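Local coordinates for metal-dependent hydrolase (Lactobacillus plantarum, PDB 2F6K), which probably catalyses a metal-dependent decarboxylation, as in the ACMS decarboxylases of the amidohydrolase family, at residues G25-P33 and L169-F177; G92-P100 and D116-S127. All coordinates share one frame; numbering follows the deposited sequence.

Contact 1: residues G25-P33 and L169-F177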
loop_
_atom_site.group_PDB
_atom_site.type_symbol
_atom_site.label_atom_id
_atom_site.label_comp_id
_atom_site.label_asym_id
_atom_site.label_seq_id
_atom_site.Cartn_x
_atom_site.Cartn_y
_atom_site.Cartn_z
ATOM N N GLY A 25 -15.261 -12.068 6.837
ATOM C CA GLY A 25 -15.639 -12.660 5.565
ATOM C C GLY A 25 -14.855 -13.930 5.264
ATOM O O GLY A 25 -14.380 -14.601 6.182
ATOM N N ASP A 26 -14.720 -14.267 3.984
ATOM C CA ASP A 26 -13.987 -15.468 3.596
ATOM C C ASP A 26 -12.503 -15.164 3.418
ATOM O O ASP A 26 -12.131 -14.295 2.638
ATOM C CB ASP A 26 -14.540 -16.049 2.287
ATOM C CG ASP A 26 -16.024 -16.376 2.363
ATOM O OD1 ASP A 26 -16.480 -16.929 3.387
ATOM O OD2 ASP A 26 -16.736 -16.091 1.378
ATOM N N PRO A 27 -11.634 -15.884 4.145
ATOM C CA PRO A 27 -10.188 -15.658 4.038
ATOM C C PRO A 27 -9.717 -15.731 2.584
ATOM O O PRO A 27 -10.101 -16.640 1.841
ATOM C CB PRO A 27 -9.604 -16.771 4.906
ATOM C CG PRO A 27 -10.666 -16.977 5.943
ATOM C CD PRO A 27 -11.928 -16.949 5.121
ATOM N N ASP A 28 -8.895 -14.763 2.185
ATOM C CA ASP A 28 -8.369 -14.697 0.820
ATOM C C ASP A 28 -9.494 -14.615 -0.212
ATOM O O ASP A 28 -9.287 -14.929 -1.383
ATOM C CB ASP A 28 -7.503 -15.926 0.512
ATOM C CG ASP A 28 -6.258 -16.010 1.381
ATOM O OD1 ASP A 28 -5.571 -14.979 1.554
ATOM O OD2 ASP A 28 -5.960 -17.117 1.878
ATOM N N GLY A 29 -10.679 -14.197 0.220
ATOM C CA GLY A 29 -11.806 -14.111 -0.690
ATOM C C GLY A 29 -12.228 -15.489 -1.171
ATOM O O GLY A 29 -12.878 -15.630 -2.207
ATOM N N TRP A 30 -11.856 -16.511 -0.408
ATOM C CA TRP A 30 -12.176 -17.898 -0.740
ATOM C C TRP A 30 -12.739 -18.505 0.548
ATOM O O TRP A 30 -12.070 -18.507 1.578
ATOM C CB TRP A 30 -10.886 -18.599 -1.189
ATOM C CG TRP A 30 -11.054 -19.944 -1.847
ATOM C CD1 TRP A 30 -11.188 -21.158 -1.224
ATOM C CD2 TRP A 30 -11.082 -20.213 -3.258
ATOM N NE1 TRP A 30 -11.293 -22.166 -2.163
ATOM C CE2 TRP A 30 -11.231 -21.612 -3.416
ATOM C CE3 TRP A 30 -10.993 -19.407 -4.404
ATOM C CZ2 TRP A 30 -11.296 -22.221 -4.675
ATOM C CZ3 TRP A 30 -11.057 -20.013 -5.657
ATOM C CH2 TRP A 30 -11.206 -21.406 -5.780
ATOM N N PRO A 31 -13.988 -19.009 0.511
ATOM C CA PRO A 31 -14.649 -19.612 1.679
ATOM C C PRO A 31 -13.921 -20.801 2.316
ATOM O O PRO A 31 -13.605 -21.791 1.646
ATOM C CB PRO A 31 -16.031 -19.988 1.139
ATOM C CG PRO A 31 -15.747 -20.321 -0.280
ATOM C CD PRO A 31 -14.810 -19.195 -0.696
ATOM N N THR A 32 -13.663 -20.691 3.616
ATOM C CA THR A 32 -12.978 -21.737 4.358
ATOM C C THR A 32 -13.731 -23.053 4.229
ATOM O O THR A 32 -14.923 -23.129 4.519
ATOM C CB THR A 32 -12.846 -21.360 5.846
ATOM O OG1 THR A 32 -12.021 -20.196 5.955
ATOM C CG2 THR A 32 -12.201 -22.494 6.645
ATOM N N PRO A 33 -13.038 -24.111 3.783
ATOM C CA PRO A 33 -13.642 -25.436 3.609
ATOM C C PRO A 33 -13.761 -26.250 4.895
ATOM O O PRO A 33 -12.970 -26.068 5.824
ATOM C CB PRO A 33 -12.710 -26.096 2.595
ATOM C CG PRO A 33 -11.383 -25.557 2.996
ATOM C CD PRO A 33 -11.664 -24.087 3.245
ATOM N N LEU A 169 -11.701 -10.077 -6.866
ATOM C CA LEU A 169 -11.187 -11.277 -7.528
ATOM C C LEU A 169 -10.566 -12.140 -6.438
ATOM O O LEU A 169 -9.658 -11.687 -5.738
ATOM C CB LEU A 169 -10.113 -10.921 -8.555
ATOM C CG LEU A 169 -9.532 -12.132 -9.282
ATOM C CD1 LEU A 169 -10.581 -12.677 -10.239
ATOM C CD2 LEU A 169 -8.260 -11.741 -10.029
ATOM N N PRO A 170 -11.053 -13.382 -6.258
ATOM C CA PRO A 170 -10.471 -14.232 -5.213
ATOM C C PRO A 170 -8.938 -14.256 -5.304
ATOM O O PRO A 170 -8.368 -14.332 -6.392
ATOM C CB PRO A 170 -11.117 -15.594 -5.476
ATOM C CG PRO A 170 -12.473 -15.215 -5.997
ATOM C CD PRO A 170 -12.145 -14.083 -6.960
ATOM N N VAL A 171 -8.293 -14.168 -4.143
ATOM C CA VAL A 171 -6.838 -14.146 -4.041
ATOM C C VAL A 171 -6.103 -15.327 -4.681
ATOM O O VAL A 171 -5.064 -15.144 -5.318
ATOM C CB VAL A 171 -6.406 -14.039 -2.560
ATOM C CG1 VAL A 171 -4.886 -14.080 -2.445
ATOM C CG2 VAL A 171 -6.958 -12.753 -1.963
ATOM N N PRO A 172 -6.623 -16.552 -4.514
ATOM C CA PRO A 172 -5.970 -17.730 -5.095
ATOM C C PRO A 172 -5.874 -17.752 -6.626
ATOM O O PRO A 172 -5.005 -18.428 -7.181
ATOM C CB PRO A 172 -6.812 -18.892 -4.561
ATOM C CG PRO A 172 -7.306 -18.379 -3.254
ATOM C CD PRO A 172 -7.715 -16.964 -3.616
ATOM N N LEU A 173 -6.759 -17.020 -7.299
ATOM C CA LEU A 173 -6.775 -16.986 -8.758
ATOM C C LEU A 173 -5.607 -16.248 -9.415
ATOM O O LEU A 173 -5.119 -16.678 -10.450
ATOM C CB LEU A 173 -8.096 -16.394 -9.254
ATOM C CG LEU A 173 -9.378 -17.149 -8.876
ATOM C CD1 LEU A 173 -10.567 -16.469 -9.538
ATOM C CD2 LEU A 173 -9.295 -18.596 -9.323
ATOM N N LEU A 174 -5.159 -15.145 -8.826
ATOM C CA LEU A 174 -4.047 -14.388 -9.388
ATOM C C LEU A 174 -3.035 -13.987 -8.304
ATOM O O LEU A 174 -1.820 -14.012 -8.527
ATOM C CB LEU A 174 -4.566 -13.131 -10.098
ATOM C CG LEU A 174 -3.485 -12.166 -10.596
ATOM C CD1 LEU A 174 -2.711 -12.809 -11.740
ATOM C CD2 LEU A 174 -4.121 -10.867 -11.043
ATOM N N GLY A 175 -3.549 -13.621 -7.131
ATOM C CA GLY A 175 -2.688 -13.215 -6.034
ATOM C C GLY A 175 -1.673 -14.263 -5.612
ATOM O O GLY A 175 -0.480 -13.968 -5.466
ATOM N N PHE A 176 -2.133 -15.491 -5.406
ATOM C CA PHE A 176 -1.225 -16.553 -5.002
ATOM C C PHE A 176 -0.049 -16.669 -5.973
ATOM O O PHE A 176 1.106 -16.738 -5.555
ATOM C CB PHE A 176 -1.968 -17.886 -4.927
ATOM C CG PHE A 176 -2.703 -18.105 -3.632
ATOM C CD1 PHE A 176 -2.701 -17.136 -2.634
ATOM C CD2 PHE A 176 -3.391 -19.299 -3.408
ATOM C CE1 PHE A 176 -3.373 -17.352 -1.426
ATOM C CE2 PHE A 176 -4.068 -19.526 -2.205
ATOM C CZ PHE A 176 -4.059 -18.556 -1.213
ATOM N N PHE A 177 -0.341 -16.682 -7.269
ATOM C CA PHE A 177 0.717 -16.796 -8.255
ATOM C C PHE A 177 1.691 -15.640 -8.214
ATOM O O PHE A 177 2.904 -15.839 -8.309
ATOM C CB PHE A 177 0.143 -16.939 -9.658
ATOM C CG PHE A 177 -0.252 -18.345 -10.002
ATOM C CD1 PHE A 177 -0.146 -18.810 -11.306
ATOM C CD2 PHE A 177 -0.703 -19.215 -9.016
ATOM C CE1 PHE A 177 -0.476 -20.119 -11.626
ATOM C CE2 PHE A 177 -1.037 -20.530 -9.327
ATOM C CZ PHE A 177 -0.921 -20.980 -10.639
#
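D28 and V171 meet most closely where loop 25-33 turns past the N-terminal part of helix 171-189. The amide of V171 donates to D28 O at 3.0 Å, with an N-H...O angle of 148°, and the same oxygen rests against V171 CB and CG2 and against P172 CD. Beside it the CB atoms of D28 and V171 lie 3.8 Å apart, so backbone and side chains are both in contact here. The D28 carboxylate extends past V171 to the rim of the F176 ring, where OD2 stands 3.9 Å from CZ, near the ring plane but with the two planes 77° apart; the F176 side chain is itself about 6 Å from the bound manganese ion. In this amidohydrolase TIM barrel the contact therefore joins the loop that follows helix 13-22 to the N-terminal part of helix 171-189, beside the metal site. Towards G29 and W30 the packing is looser. With CG anti to the backbone N (chi1 -168°), the W30 indole reaches across P170 and P172: P170 CB comes in the ring plane at the CE3 edge, P172 CG approaches CE3 obliquely at 4.0 Å, and L173 CD2 is only at 4.3 Å from CZ3. Replacing P172 by an alanine would probably open a gap beside W30 CB and CE3 and leave that part of the indole less firmly held. W30 NE1 bonds to Y269 O, while Y220 of the second subunit packs on P170 and L173. G29 is exposed at this margin, its carbonyl oxygen 3.7 Å from P170 CB.

Contact 2: residues G92-P100 and D116-S127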
loop_
_atom_site.group_PDB
_atom_site.type_symbol
_atom_site.label_atom_id
_atom_site.label_comp_id
_atom_site.label_asym_id
_atom_site.label_seq_id
_atom_site.Cartn_x
_atom_site.Cartn_y
_atom_site.Cartn_z
ATOM N N GLY A 92 1.170 -38.289 6.488
ATOM C CA GLY A 92 2.411 -37.737 6.995
ATOM C C GLY A 92 2.150 -36.239 7.090
ATOM O O GLY A 92 1.044 -35.777 6.784
ATOM N N TYR A 93 3.138 -35.458 7.509
ATOM C CA TYR A 93 2.906 -34.029 7.597
ATOM C C TYR A 93 4.158 -33.183 7.569
ATOM O O TYR A 93 5.256 -33.644 7.904
ATOM C CB TYR A 93 2.128 -33.685 8.867
ATOM C CG TYR A 93 2.977 -33.603 10.120
ATOM C CD1 TYR A 93 3.543 -34.750 10.691
ATOM C CD2 TYR A 93 3.198 -32.377 10.751
ATOM C CE1 TYR A 93 4.304 -34.676 11.867
ATOM C CE2 TYR A 93 3.954 -32.292 11.921
ATOM C CZ TYR A 93 4.501 -33.443 12.475
ATOM O OH TYR A 93 5.225 -33.354 13.645
ATOM N N LEU A 94 3.958 -31.934 7.157
ATOM C CA LEU A 94 4.998 -30.923 7.112
ATOM C C LEU A 94 4.648 -29.955 8.245
ATOM O O LEU A 94 3.501 -29.520 8.374
ATOM C CB LEU A 94 4.970 -30.187 5.773
ATOM C CG LEU A 94 5.383 -30.991 4.545
ATOM C CD1 LEU A 94 5.209 -30.123 3.305
ATOM C CD2 LEU A 94 6.831 -31.457 4.695
ATOM N N ALA A 95 5.628 -29.619 9.068
ATOM C CA ALA A 95 5.381 -28.721 10.181
ATOM C C ALA A 95 5.322 -27.250 9.770
ATOM O O ALA A 95 6.015 -26.823 8.840
ATOM C CB ALA A 95 6.448 -28.912 11.236
ATOM N N SER A 96 4.490 -26.476 10.466
ATOM C CA SER A 96 4.388 -25.045 10.205
ATOM C C SER A 96 5.396 -24.373 11.138
ATOM O O SER A 96 5.828 -24.978 12.120
ATOM C CB SER A 96 2.974 -24.531 10.498
ATOM O OG SER A 96 2.053 -25.000 9.532
ATOM N N LEU A 97 5.773 -23.135 10.834
ATOM C CA LEU A 97 6.744 -22.421 11.650
ATOM C C LEU A 97 6.180 -21.100 12.160
ATOM O O LEU A 97 5.480 -20.388 11.436
ATOM C CB LEU A 97 8.016 -22.158 10.841
ATOM C CG LEU A 97 8.719 -23.367 10.224
ATOM C CD1 LEU A 97 9.967 -22.901 9.488
ATOM C CD2 LEU A 97 9.090 -24.363 11.299
ATOM N N PRO A 98 6.493 -20.750 13.416
ATOM C CA PRO A 98 6.016 -19.510 14.031
ATOM C C PRO A 98 6.681 -18.259 13.460
ATOM O O PRO A 98 7.107 -17.370 14.199
ATOM C CB PRO A 98 6.324 -19.726 15.509
ATOM C CG PRO A 98 7.603 -20.486 15.453
ATOM C CD PRO A 98 7.336 -21.506 14.356
ATOM N N ILE A 99 6.789 -18.203 12.137
ATOM C CA ILE A 99 7.360 -17.040 11.472
ATOM C C ILE A 99 6.404 -15.890 11.788
ATOM O O ILE A 99 5.196 -16.115 11.906
ATOM C CB ILE A 99 7.437 -17.279 9.956
ATOM C CG1 ILE A 99 8.565 -18.283 9.664
ATOM C CG2 ILE A 99 7.626 -15.961 9.213
ATOM C CD1 ILE A 99 8.695 -18.678 8.202
ATOM N N PRO A 100 6.905 -14.644 11.886
ATOM C CA PRO A 100 8.254 -14.087 11.746
ATOM C C PRO A 100 9.155 -14.100 12.976
ATOM O O PRO A 100 10.083 -13.299 13.055
ATOM C CB PRO A 100 7.966 -12.661 11.328
ATOM C CG PRO A 100 6.846 -12.316 12.281
ATOM C CD PRO A 100 5.944 -13.556 12.171
ATOM N N ASP A 116 9.471 -34.890 16.486
ATOM C CA ASP A 116 8.034 -34.995 16.287
ATOM C C ASP A 116 7.601 -35.694 15.003
ATOM O O ASP A 116 6.416 -35.749 14.686
ATOM C CB ASP A 116 7.402 -33.612 16.401
ATOM C CG ASP A 116 7.549 -33.038 17.798
ATOM O OD1 ASP A 116 7.402 -33.823 18.762
ATOM O OD2 ASP A 116 7.808 -31.818 17.936
ATOM N N GLY A 117 8.566 -36.240 14.273
ATOM C CA GLY A 117 8.251 -36.959 13.056
ATOM C C GLY A 117 7.766 -36.182 11.845
ATOM O O GLY A 117 7.074 -36.745 10.996
ATOM N N ALA A 118 8.113 -34.905 11.742
ATOM C CA ALA A 118 7.696 -34.131 10.583
ATOM C C ALA A 118 8.560 -34.552 9.393
ATOM O O ALA A 118 9.742 -34.837 9.560
ATOM C CB ALA A 118 7.860 -32.639 10.859
ATOM N N LEU A 119 7.974 -34.604 8.201
ATOM C CA LEU A 119 8.720 -34.993 7.006
ATOM C C LEU A 119 9.450 -33.777 6.464
ATOM O O LEU A 119 10.236 -33.878 5.520
ATOM C CB LEU A 119 7.768 -35.546 5.929
ATOM C CG LEU A 119 6.961 -36.787 6.345
ATOM C CD1 LEU A 119 5.995 -37.195 5.252
ATOM C CD2 LEU A 119 7.922 -37.930 6.663
ATOM N N GLY A 120 9.175 -32.630 7.074
ATOM C CA GLY A 120 9.783 -31.381 6.652
ATOM C C GLY A 120 8.922 -30.217 7.118
ATOM O O GLY A 120 8.129 -30.368 8.039
ATOM N N VAL A 121 9.066 -29.055 6.495
ATOM C CA VAL A 121 8.265 -27.914 6.904
ATOM C C VAL A 121 7.550 -27.252 5.736
ATOM O O VAL A 121 7.918 -27.430 4.570
ATOM C CB VAL A 121 9.127 -26.828 7.602
ATOM C CG1 VAL A 121 9.833 -27.413 8.809
ATOM C CG2 VAL A 121 10.129 -26.245 6.623
ATOM N N THR A 122 6.504 -26.504 6.068
ATOM C CA THR A 122 5.754 -25.755 5.076
ATOM C C THR A 122 5.867 -24.309 5.526
ATOM O O THR A 122 5.774 -24.028 6.719
ATOM C CB THR A 122 4.263 -26.162 5.017
ATOM O OG1 THR A 122 3.576 -25.289 4.110
ATOM C CG2 THR A 122 3.610 -26.057 6.369
ATOM N N VAL A 123 6.088 -23.401 4.585
ATOM C CA VAL A 123 6.218 -21.994 4.931
ATOM C C VAL A 123 5.424 -21.091 3.989
ATOM O O VAL A 123 5.227 -21.405 2.806
ATOM C CB VAL A 123 7.713 -21.553 4.927
ATOM C CG1 VAL A 123 8.491 -22.378 5.940
ATOM C CG2 VAL A 123 8.325 -21.721 3.526
ATOM N N PRO A 124 4.952 -19.951 4.506
ATOM C CA PRO A 124 4.183 -19.016 3.688
ATOM C C PRO A 124 5.117 -18.182 2.833
ATOM O O PRO A 124 6.195 -17.793 3.290
ATOM C CB PRO A 124 3.466 -18.172 4.733
ATOM C CG PRO A 124 4.495 -18.063 5.811
ATOM C CD PRO A 124 5.026 -19.489 5.904
ATOM N N THR A 125 4.714 -17.912 1.595
ATOM C CA THR A 125 5.529 -17.096 0.709
ATOM C C THR A 125 5.804 -15.803 1.453
ATOM O O THR A 125 6.895 -15.244 1.362
ATOM C CB THR A 125 4.797 -16.797 -0.600
ATOM O OG1 THR A 125 3.443 -16.431 -0.311
ATOM C CG2 THR A 125 4.815 -18.028 -1.506
ATOM N N ASN A 126 4.807 -15.334 2.198
ATOM C CA ASN A 126 4.959 -14.123 3.006
ATOM C C ASN A 126 3.997 -14.208 4.176
ATOM O O ASN A 126 2.867 -14.689 4.030
ATOM C CB ASN A 126 4.668 -12.859 2.189
ATOM C CG ASN A 126 3.249 -12.348 2.381
ATOM O OD1 ASN A 126 2.905 -11.789 3.426
ATOM N ND2 ASN A 126 2.415 -12.544 1.371
ATOM N N SER A 127 4.460 -13.775 5.341
ATOM C CA SER A 127 3.636 -13.783 6.534
ATOM C C SER A 127 3.474 -12.324 6.895
ATOM O O SER A 127 4.416 -11.693 7.372
ATOM C CB SER A 127 4.333 -14.545 7.662
ATOM O OG SER A 127 3.527 -14.581 8.829
HETATM O O HOH W 1 4.950 -37.181 8.994
HETATM O O HOH W 2 4.399 -22.315 8.535
#
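Y93 has CG between its backbone N and carbonyl carbon (chi1 81°), a turn that lays the phenol over A118 and carries OH to D116, where it donates to the carbonyl O at 2.9 Å from above the carbonyl plane. A118 CA sits over one ring face, a CH-pi contact, and A118 CB touches CZ. Y93 belongs to strand 91-95, which pairs in parallel with strand 120-124, the two strands of a beta-alpha-beta unit in the TIM barrel. Backbone bonds run from L119 N to Y93 O, nearly straight at 171°, from A95 N to G120 O at 2.8 Å, and from T122 N to A95 O. L94 CD2 lies 3.4 Å from G120 C, where a side chain on G120 would be crowded. A95 CB meets A118 CB and also packs on A112 of helix 102-114. Further on, L97 straddles two valines, CD2 on V121 CG1 and CD1 on V123 CG1 at 3.9 Å, while I99 CG2 reaches S127 CB. The D116 carboxylate turns elsewhere, to K81 and Q111. Beyond the last direct backbone bond, a water bridges the two segments, from loop residue L97 to strand 120-124, accepting from L97 N at 2.8 Å and donating to T122 O at 2.9 Å.

In the fold
From the N terminus the chain passes through strand 3-9 and helix 13-22 to the loop at 25-33, which meets 169-177 after four more strands of the barrel have been laid down. Contact 1 thus closes a long loop. Contact 2 lies nested within it and closes a much shorter one, whose intervening residues are almost all helix 102-114. The two differ in depth: contact 2 joins neighbouring strands within the barrel, whereas contact 1 ties an early loop to the N-terminal part of helix 171-189. Their centres are 21 Å apart and their nearest atoms about 6 Å, without touching.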